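PDB 1TUO: putative phosphomannomutase from Thermus thermophilus, which probably acts as a magnesium-dependent phosphosugar mutase of the phosphohexose mutase family, shifting a phosphate group between positions of a sugar. Local coordinates for residues Lys411-Asp414 with Lys420-Tyr423; Pro208-Glu211 with Phe217-Val220; Gly125-Gln130 with Trp317-Phe322; Phe64-Ser69 with Gly149-Leu154. One frame throughout, in Å; residues are numbered along the deposited sequence.

Interaction 1 of 4, residues Lys411-Asp414 with Lys420-Tyr423; sequences KGVD and KWLY
Gly412 and Leu422 face each other across two antiparallel strands, and the side chain of Leu422 lies against the glycine carbonyl. Leu422 CB lies 3.2 Å from Gly412 O. Leu422 CG stays near the same atom, 3.4 Å from Gly412 O. CD1 goes on to the glycine carbonyl carbon, with Leu422 CD1 to Gly412 C at 4.0 Å. CG is anti to the carbonyl carbon of Leu422 (chi1 -50°), which keeps the branch beside the backbone N that bonds the glycine. That bond, Leu422 N to Gly412 O, measures 2.7 Å. A second one closes the same end, from Lys411 N to Leu422 O at 2.6 Å, with the donor above the carbonyl plane. Gly412 has a positive phi of 116°, where a CB would collide with Lys411 O, so glycine is called for.

The two segments are the arms of a beta hairpin in the C-terminal domain of the phosphohexomutase fold. Strand 410-414 is an outermost strand of its five-stranded antiparallel sheet, and strand 419-423 separates it from strand 426-431.

Val413 and Trp421 form a non-hydrogen-bonded pair. Both side chains stand on the same face of the sheet, with Val413 CG2 3.5 Å from Trp421 CD1. Val413 CA also makes a CA-H...O contact with Lys420 O. Asp414 and Lys420 form the hydrogen-bonded pair, joined by both backbone N-H groups. Their charged ends do not meet: Lys420 NZ bonds Phe291 O, and Asp414 OD2 bonds Leu416 N. At the other end of the strand, the extended Lys411 chain ends in a salt bridge with Glu424, just past strand 419-423.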
# COMPACT_ATOMS: atom_id res chain seq x y z
N LYS A 411 0.73 13.60 28.56
CA LYS A 411 0.02 14.82 28.20
C LYS A 411 -1.35 14.49 27.62
O LYS A 411 -1.84 15.20 26.73
CB LYS A 411 0.86 15.60 27.18
CG LYS A 411 0.38 17.01 26.90
CD LYS A 411 1.31 17.71 25.93
CE LYS A 411 0.87 19.14 25.66
NZ LYS A 411 1.80 19.84 24.72
N GLY A 412 -1.97 13.42 28.11
CA GLY A 412 -3.29 13.04 27.62
C GLY A 412 -3.31 11.69 26.92
O GLY A 412 -2.27 11.07 26.71
N VAL A 413 -4.51 11.24 26.57
CA VAL A 413 -4.70 9.96 25.89
C VAL A 413 -5.74 10.09 24.78
O VAL A 413 -6.66 10.90 24.88
CB VAL A 413 -5.19 8.88 26.89
CG1 VAL A 413 -5.43 7.57 26.17
CG2 VAL A 413 -4.16 8.71 27.99
N ASP A 414 -5.59 9.29 23.73
CA ASP A 414 -6.51 9.31 22.60
C ASP A 414 -6.88 7.87 22.25
O ASP A 414 -6.02 7.06 21.89
CB ASP A 414 -5.85 10.01 21.40
CG ASP A 414 -6.81 10.25 20.24
OD1 ASP A 414 -6.47 11.09 19.37
OD2 ASP A 414 -7.88 9.61 20.18
N LYS A 420 -3.83 5.38 22.67
CA LYS A 420 -2.61 6.14 22.47
C LYS A 420 -2.30 7.06 23.65
O LYS A 420 -3.08 7.95 23.98
CB LYS A 420 -2.70 6.98 21.19
CG LYS A 420 -1.44 7.79 20.89
CD LYS A 420 -1.57 8.67 19.64
CE LYS A 420 -1.73 7.85 18.37
NZ LYS A 420 -1.79 8.71 17.15
N TRP A 421 -1.15 6.82 24.28
CA TRP A 421 -0.73 7.67 25.39
C TRP A 421 0.09 8.80 24.80
O TRP A 421 1.07 8.57 24.08
CB TRP A 421 0.11 6.88 26.40
CG TRP A 421 -0.70 5.94 27.25
CD1 TRP A 421 -2.04 6.03 27.51
CD2 TRP A 421 -0.22 4.82 28.00
NE1 TRP A 421 -2.42 5.02 28.36
CE2 TRP A 421 -1.33 4.27 28.68
CE3 TRP A 421 1.04 4.22 28.16
CZ2 TRP A 421 -1.21 3.15 29.51
CZ3 TRP A 421 1.15 3.10 28.98
CH2 TRP A 421 0.03 2.58 29.65
N LEU A 422 -0.31 10.03 25.10
CA LEU A 422 0.37 11.19 24.57
C LEU A 422 1.39 11.75 25.54
O LEU A 422 1.15 11.80 26.74
CB LEU A 422 -0.66 12.28 24.24
CG LEU A 422 -1.87 11.84 23.41
CD1 LEU A 422 -2.80 13.03 23.21
CD2 LEU A 422 -1.41 11.29 22.07
N TYR A 423 2.54 12.15 25.01
CA TYR A 423 3.61 12.72 25.80
C TYR A 423 4.13 13.92 25.05
O TYR A 423 3.78 14.15 23.90
CB TYR A 423 4.76 11.72 25.97
CG TYR A 423 4.38 10.44 26.67
CD1 TYR A 423 4.31 10.38 28.06
CD2 TYR A 423 4.10 9.29 25.95
CE1 TYR A 423 3.96 9.21 28.71
CE2 TYR A 423 3.75 8.11 26.59
CZ TYR A 423 3.68 8.08 27.97
OH TYR A 423 3.35 6.91 28.60

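Interaction 2 of 4, residues Pro208-Glu211 with Phe217-Val220; sequences PIRE and FHGV
The connection that follows strand 206-209, the edge strand of the domain II sheet, turns back on itself here, and Arg210 meets His218 and Val220 across it. The arginine chain and the imidazole run antiparallel, alongside one another. Arg210 CB touches His218 CD2 at 3.8 Å, and Arg210 CG lies over one face of the ring. Arg210 CD then reaches His218 CB, also at 3.8 Å. The chain bends at chi3 (-69°), and the guanidinium plane ends 30° from the ring plane. Beyond the histidine, Arg210 NH1 packs against Val220 CG2 at 3.6 Å, the two side chains crossing at about a right angle.

No direct hydrogen bond joins the segments. A water at the guanidinium edge, in its plane, makes the link: it accepts from Arg210 NH1 at 3.0 Å and donates to His218 O at 2.8 Å. Arg210 NH2 forms a salt bridge with Asp183 and a hydrogen bond with Asn228 O. His218 NE2 bonds Glu212 O. A leucine in place of Arg210 would probably leave Asp183 without this charged mate and break the water link to His218 O.

Strand 180-183, which pairs with strand 206-209, carries Asp183. Arg210 also touches Thr232 near the start of helix 230-236, so one side chain contacts both the returning loop and that helix.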
# COMPACT_ATOMS: atom_id res chain seq x y z
N PRO A 208 17.50 -3.45 -11.35
CA PRO A 208 16.62 -4.39 -10.65
C PRO A 208 17.28 -5.24 -9.59
O PRO A 208 18.45 -5.61 -9.68
CB PRO A 208 16.08 -5.24 -11.79
CG PRO A 208 17.30 -5.39 -12.65
CD PRO A 208 17.85 -3.97 -12.69
N ILE A 209 16.49 -5.55 -8.56
CA ILE A 209 16.90 -6.40 -7.45
C ILE A 209 15.71 -7.33 -7.22
O ILE A 209 14.57 -6.86 -7.11
CB ILE A 209 17.18 -5.57 -6.18
CG1 ILE A 209 18.49 -4.81 -6.33
CG2 ILE A 209 17.24 -6.49 -4.97
CD1 ILE A 209 18.83 -3.90 -5.15
N ARG A 210 15.97 -8.63 -7.16
CA ARG A 210 14.92 -9.62 -6.96
C ARG A 210 13.73 -9.40 -7.90
O ARG A 210 12.57 -9.44 -7.49
CB ARG A 210 14.47 -9.61 -5.49
CG ARG A 210 15.58 -10.07 -4.54
CD ARG A 210 15.13 -10.30 -3.10
NE ARG A 210 14.77 -9.06 -2.40
CZ ARG A 210 14.76 -8.93 -1.08
NH1 ARG A 210 15.09 -9.96 -0.30
NH2 ARG A 210 14.44 -7.77 -0.52
N GLU A 211 14.04 -9.17 -9.17
CA GLU A 211 13.00 -8.92 -10.17
C GLU A 211 12.24 -10.15 -10.62
O GLU A 211 11.09 -10.05 -11.05
CB GLU A 211 13.61 -8.22 -11.40
CG GLU A 211 14.82 -8.92 -11.98
CD GLU A 211 15.28 -8.28 -13.28
OE1 GLU A 211 16.46 -8.47 -13.65
OE2 GLU A 211 14.46 -7.61 -13.94
N PHE A 217 9.01 -15.41 -2.65
CA PHE A 217 9.61 -14.08 -2.64
C PHE A 217 11.10 -14.11 -2.26
O PHE A 217 11.58 -13.33 -1.45
CB PHE A 217 8.84 -13.20 -1.66
CG PHE A 217 7.39 -13.12 -2.04
CD1 PHE A 217 6.47 -14.00 -1.47
CD2 PHE A 217 6.97 -12.19 -2.98
CE1 PHE A 217 5.14 -13.95 -1.84
CE2 PHE A 217 5.62 -12.14 -3.34
CZ PHE A 217 4.70 -13.01 -2.78
N HIS A 218 11.83 -15.07 -2.86
CA HIS A 218 13.28 -15.17 -2.63
C HIS A 218 13.68 -15.35 -1.16
O HIS A 218 14.76 -14.95 -0.74
CB HIS A 218 13.96 -13.92 -3.21
CG HIS A 218 13.70 -13.82 -4.69
ND1 HIS A 218 14.37 -14.55 -5.62
CD2 HIS A 218 12.78 -12.99 -5.35
CE1 HIS A 218 13.85 -14.17 -6.81
NE2 HIS A 218 12.90 -13.24 -6.68
N GLY A 219 12.77 -15.93 -0.35
CA GLY A 219 13.17 -16.35 1.00
C GLY A 219 12.81 -15.30 2.08
O GLY A 219 13.13 -15.43 3.25
N VAL A 220 12.12 -14.22 1.74
CA VAL A 220 11.73 -13.24 2.75
C VAL A 220 10.24 -12.98 2.61
O VAL A 220 9.60 -13.51 1.70
CB VAL A 220 12.47 -11.89 2.57
CG1 VAL A 220 13.97 -12.09 2.69
CG2 VAL A 220 12.13 -11.29 1.20
O HOH W 1 16.32 -12.63 -0.79

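Interaction 3 of 4, residues Gly125-Gln130 with Trp317-Phe322; sequences GGPIAQ and WIKEEF
Lys319 NZ is held by two oxygens, Pro127 O and Asp122 OD1. The first bond is weak, 3.0 Å from Lys319 NZ to Pro127 O. The second is a salt bridge, and Asp122 is the stronger partner. Both gripping residues lie in domain I, while the lysine comes from helix 315-322 of domain III. The charge thus crosses between two of the alpha/beta/alpha domains of the phosphohexomutase fold.

The lysine chain is nearly straight as far as CE, with CG anti to the backbone N (chi1 171°). It turns only at chi4 (-74°), and CD, CE and NZ all lie close to Pro127 O. Lys319 CE is 3.1 Å from Pro127 O, about as near as the nitrogen. On the way, the chain passes the proline ring, 3.7 Å from Lys319 CD to Pro127 CD. Lys319 CE also lies 3.6 Å from Gly126 C. Gly126 leaves room for the lysine chain: a CB there would lie 2.8 Å from Lys319 CD, which is a clash.

A methionine in place of Lys319 would probably leave Asp122 without its cross-domain charge partner and Pro127 O without its weak bond.

Segment 125-130 includes the short strand 126-127, which pairs antiparallel with strand 115-122, the strand that carries Asp122. Phe315 of helix 315-322 also touches Pro127.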
# COMPACT_ATOMS: atom_id res chain seq x y z
N GLY A 125 -12.37 2.43 -8.47
CA GLY A 125 -11.00 1.96 -8.60
C GLY A 125 -10.26 2.02 -7.28
O GLY A 125 -9.10 2.46 -7.22
N GLY A 126 -10.94 1.60 -6.22
CA GLY A 126 -10.36 1.59 -4.88
C GLY A 126 -11.04 0.50 -4.05
O GLY A 126 -12.04 -0.06 -4.48
N PRO A 127 -10.52 0.19 -2.85
CA PRO A 127 -11.13 -0.85 -2.01
C PRO A 127 -12.61 -0.62 -1.70
O PRO A 127 -13.02 0.50 -1.41
CB PRO A 127 -10.26 -0.84 -0.75
CG PRO A 127 -9.73 0.56 -0.70
CD PRO A 127 -9.40 0.84 -2.16
N ILE A 128 -13.40 -1.69 -1.76
CA ILE A 128 -14.83 -1.58 -1.46
C ILE A 128 -15.02 -1.09 -0.03
O ILE A 128 -14.19 -1.36 0.85
CB ILE A 128 -15.57 -2.93 -1.61
CG1 ILE A 128 -14.92 -4.00 -0.74
CG2 ILE A 128 -15.61 -3.34 -3.08
CD1 ILE A 128 -15.70 -5.29 -0.68
N ALA A 129 -16.11 -0.37 0.20
CA ALA A 129 -16.40 0.15 1.53
C ALA A 129 -16.87 -1.00 2.42
O ALA A 129 -17.24 -2.07 1.93
CB ALA A 129 -17.48 1.24 1.44
N GLN A 130 -16.86 -0.76 3.73
CA GLN A 130 -17.28 -1.78 4.68
C GLN A 130 -18.70 -2.29 4.42
O GLN A 130 -18.96 -3.48 4.53
CB GLN A 130 -17.18 -1.23 6.11
CG GLN A 130 -17.54 -2.25 7.18
CD GLN A 130 -17.35 -1.71 8.59
OE1 GLN A 130 -17.65 -2.39 9.57
NE2 GLN A 130 -16.84 -0.49 8.70
N TRP A 317 -11.11 4.16 5.24
CA TRP A 317 -11.35 5.48 5.80
C TRP A 317 -10.72 6.58 4.95
O TRP A 317 -11.26 7.68 4.85
CB TRP A 317 -10.81 5.60 7.23
CG TRP A 317 -11.44 4.68 8.23
CD1 TRP A 317 -11.07 3.39 8.52
CD2 TRP A 317 -12.51 5.00 9.13
NE1 TRP A 317 -11.85 2.89 9.54
CE2 TRP A 317 -12.74 3.85 9.93
CE3 TRP A 317 -13.31 6.13 9.32
CZ2 TRP A 317 -13.73 3.82 10.92
CZ3 TRP A 317 -14.30 6.10 10.31
CH2 TRP A 317 -14.50 4.95 11.09
N ILE A 318 -9.56 6.30 4.37
CA ILE A 318 -8.86 7.27 3.54
C ILE A 318 -9.58 7.42 2.20
O ILE A 318 -9.73 8.53 1.68
CB ILE A 318 -7.38 6.85 3.32
CG1 ILE A 318 -6.64 6.88 4.66
CG2 ILE A 318 -6.71 7.79 2.33
CD1 ILE A 318 -5.22 6.36 4.60
N LYS A 319 -10.04 6.30 1.65
CA LYS A 319 -10.76 6.34 0.38
C LYS A 319 -12.03 7.18 0.50
O LYS A 319 -12.32 8.00 -0.37
CB LYS A 319 -11.11 4.91 -0.07
CG LYS A 319 -12.04 4.84 -1.28
CD LYS A 319 -11.97 3.45 -1.91
CE LYS A 319 -13.11 3.24 -2.91
NZ LYS A 319 -14.41 3.02 -2.20
N GLU A 320 -12.77 7.00 1.59
CA GLU A 320 -14.00 7.77 1.78
C GLU A 320 -13.69 9.26 1.69
O GLU A 320 -14.40 10.01 1.02
CB GLU A 320 -14.64 7.46 3.14
CG GLU A 320 -15.96 8.21 3.36
CD GLU A 320 -16.65 7.83 4.67
OE1 GLU A 320 -16.26 8.35 5.74
OE2 GLU A 320 -17.59 7.01 4.61
N GLU A 321 -12.63 9.69 2.36
CA GLU A 321 -12.26 11.10 2.35
C GLU A 321 -11.78 11.58 0.98
O GLU A 321 -12.06 12.70 0.58
CB GLU A 321 -11.21 11.38 3.43
CG GLU A 321 -11.76 11.16 4.84
CD GLU A 321 -13.13 11.80 5.03
OE1 GLU A 321 -14.12 11.07 5.27
OE2 GLU A 321 -13.22 13.05 4.93
N PHE A 322 -11.05 10.72 0.27
CA PHE A 322 -10.56 11.08 -1.07
C PHE A 322 -11.74 11.41 -1.98
O PHE A 322 -11.72 12.39 -2.72
CB PHE A 322 -9.79 9.91 -1.68
CG PHE A 322 -8.32 9.91 -1.38
CD1 PHE A 322 -7.82 10.52 -0.23
CD2 PHE A 322 -7.43 9.25 -2.23
CE1 PHE A 322 -6.46 10.47 0.07
CE2 PHE A 322 -6.07 9.19 -1.94
CZ PHE A 322 -5.58 9.80 -0.79

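Interaction 4 of 4, residues Phe64-Ser69 with Gly149-Leu154; sequences FARALS and GAYETL
Ser69 sits against the ring of Tyr151, and this is the tight part of the contact. Ser69 CB stands over the centre of one face of the Tyr151 ring, 3.7 Å from the centroid and only 5° off the ring normal, a CH-pi contact. Ser69 OG is turned away to its own helix. Ser69 OG bonds Ala65 O at 2.8 Å, and that oxygen also accepts from Ser69 N, the two donors coming from opposite faces of the carbonyl plane. With chi1 of Tyr151 at 55°, CG stands between the backbone N and the carbonyl carbon, and the ring reaches the helix.

The hydroxyl end is looser. Tyr151 OH lies 3.5 Å from Arg66 CB, and no direct hydrogen bond joins the segments. A water at the ring edge is 2.7 Å from Tyr151 OH and makes a weak bond to Arg66 O. The exposed Arg66 leads its guanidinium away, to a weak, long ion pair with Asp62.

Ser69 and Tyr151 both touch Val79 of strand 78-82, which pairs in parallel with strand 152-154. Helix 61-75 links the parallel strands 50-55 and 78-82, a beta-alpha-beta unit typical of an alpha/beta/alpha layered domain, here domain I.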
# COMPACT_ATOMS: atom_id res chain seq x y z
N PHE A 64 -6.25 -19.42 -9.27
CA PHE A 64 -7.41 -18.96 -8.51
C PHE A 64 -8.11 -17.84 -9.29
O PHE A 64 -9.34 -17.77 -9.32
CB PHE A 64 -7.00 -18.45 -7.13
CG PHE A 64 -6.69 -19.55 -6.13
CD1 PHE A 64 -5.43 -19.66 -5.56
CD2 PHE A 64 -7.68 -20.44 -5.74
CE1 PHE A 64 -5.16 -20.65 -4.60
CE2 PHE A 64 -7.42 -21.43 -4.79
CZ PHE A 64 -6.16 -21.52 -4.22
N ALA A 65 -7.32 -16.97 -9.91
CA ALA A 65 -7.88 -15.86 -10.68
C ALA A 65 -8.65 -16.36 -11.90
O ALA A 65 -9.70 -15.82 -12.25
CB ALA A 65 -6.77 -14.90 -11.10
N ARG A 66 -8.12 -17.38 -12.57
CA ARG A 66 -8.79 -17.93 -13.74
C ARG A 66 -10.10 -18.58 -13.30
O ARG A 66 -11.12 -18.45 -13.98
CB ARG A 66 -7.89 -18.97 -14.43
CG ARG A 66 -6.67 -18.38 -15.12
CD ARG A 66 -6.03 -19.39 -16.08
NE ARG A 66 -5.54 -20.58 -15.38
CZ ARG A 66 -4.35 -20.68 -14.80
NH1 ARG A 66 -3.51 -19.65 -14.82
NH2 ARG A 66 -4.00 -21.80 -14.19
N ALA A 67 -10.07 -19.25 -12.15
CA ALA A 67 -11.26 -19.92 -11.63
C ALA A 67 -12.34 -18.89 -11.27
O ALA A 67 -13.52 -19.08 -11.58
CB ALA A 67 -10.89 -20.74 -10.39
N LEU A 68 -11.93 -17.81 -10.63
CA LEU A 68 -12.88 -16.76 -10.25
C LEU A 68 -13.46 -16.10 -11.50
O LEU A 68 -14.67 -15.84 -11.57
CB LEU A 68 -12.19 -15.71 -9.37
CG LEU A 68 -12.99 -14.45 -9.03
CD1 LEU A 68 -14.26 -14.82 -8.29
CD2 LEU A 68 -12.12 -13.50 -8.19
N SER A 69 -12.61 -15.84 -12.49
CA SER A 69 -13.05 -15.19 -13.72
C SER A 69 -14.09 -16.05 -14.43
O SER A 69 -15.14 -15.56 -14.85
CB SER A 69 -11.85 -14.94 -14.64
OG SER A 69 -10.93 -14.05 -14.03
N GLY A 149 -16.92 -20.27 -17.53
CA GLY A 149 -17.49 -19.32 -18.46
C GLY A 149 -16.40 -18.62 -19.26
O GLY A 149 -15.26 -18.55 -18.82
N ALA A 150 -16.76 -18.10 -20.43
CA ALA A 150 -15.78 -17.42 -21.28
C ALA A 150 -15.51 -15.98 -20.83
O ALA A 150 -16.42 -15.25 -20.44
CB ALA A 150 -16.26 -17.43 -22.73
N TYR A 151 -14.24 -15.58 -20.90
CA TYR A 151 -13.83 -14.23 -20.53
C TYR A 151 -12.61 -13.83 -21.33
O TYR A 151 -11.94 -14.68 -21.92
CB TYR A 151 -13.53 -14.16 -19.02
CG TYR A 151 -12.52 -15.18 -18.54
CD1 TYR A 151 -11.15 -14.92 -18.62
CD2 TYR A 151 -12.93 -16.40 -18.02
CE1 TYR A 151 -10.22 -15.86 -18.19
CE2 TYR A 151 -12.01 -17.35 -17.59
CZ TYR A 151 -10.65 -17.07 -17.67
OH TYR A 151 -9.74 -18.00 -17.24
N GLU A 152 -12.33 -12.54 -21.37
CA GLU A 152 -11.17 -12.04 -22.11
C GLU A 152 -9.99 -11.87 -21.17
O GLU A 152 -10.18 -11.65 -19.98
CB GLU A 152 -11.48 -10.69 -22.75
CG GLU A 152 -12.78 -10.65 -23.52
CD GLU A 152 -13.06 -9.28 -24.13
OE1 GLU A 152 -12.90 -8.27 -23.42
OE2 GLU A 152 -13.44 -9.23 -25.32
N THR A 153 -8.79 -11.97 -21.72
CA THR A 153 -7.57 -11.77 -20.95
C THR A 153 -6.89 -10.59 -21.65
O THR A 153 -6.54 -10.68 -22.83
CB THR A 153 -6.66 -13.02 -20.98
OG1 THR A 153 -7.35 -14.12 -20.36
CG2 THR A 153 -5.37 -12.75 -20.23
N LEU A 154 -6.71 -9.49 -20.92
CA LEU A 154 -6.12 -8.29 -21.51
C LEU A 154 -4.89 -7.75 -20.79
O LEU A 154 -4.72 -7.94 -19.58
CB LEU A 154 -7.18 -7.19 -21.57
CG LEU A 154 -8.50 -7.49 -22.29
CD1 LEU A 154 -9.36 -6.24 -22.27
CD2 LEU A 154 -8.24 -7.94 -23.72
O HOH W 2 -10.73 -20.45 -16.64

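In the fold
Interaction 3 is the buried contact of the four and lies closest to the centre of the chain. It joins domain I to domain III through a lysine charge. Interaction 4 stays at the edge of domain I and is only partly buried, relying on a ring face and a water. Interactions 3 and 4 reach the same mixed sheet; their nearest atoms are about 12 Å apart. Interaction 2 is a surface contact within domain II, where a water replaces direct bonds. Interaction 1 differs in kind: backbone hydrogen bonds carry it, in the separate antiparallel sheet of the C-terminal domain. Its centre is about 50 Å from that of interaction 4, on the opposite side of the chain's centre.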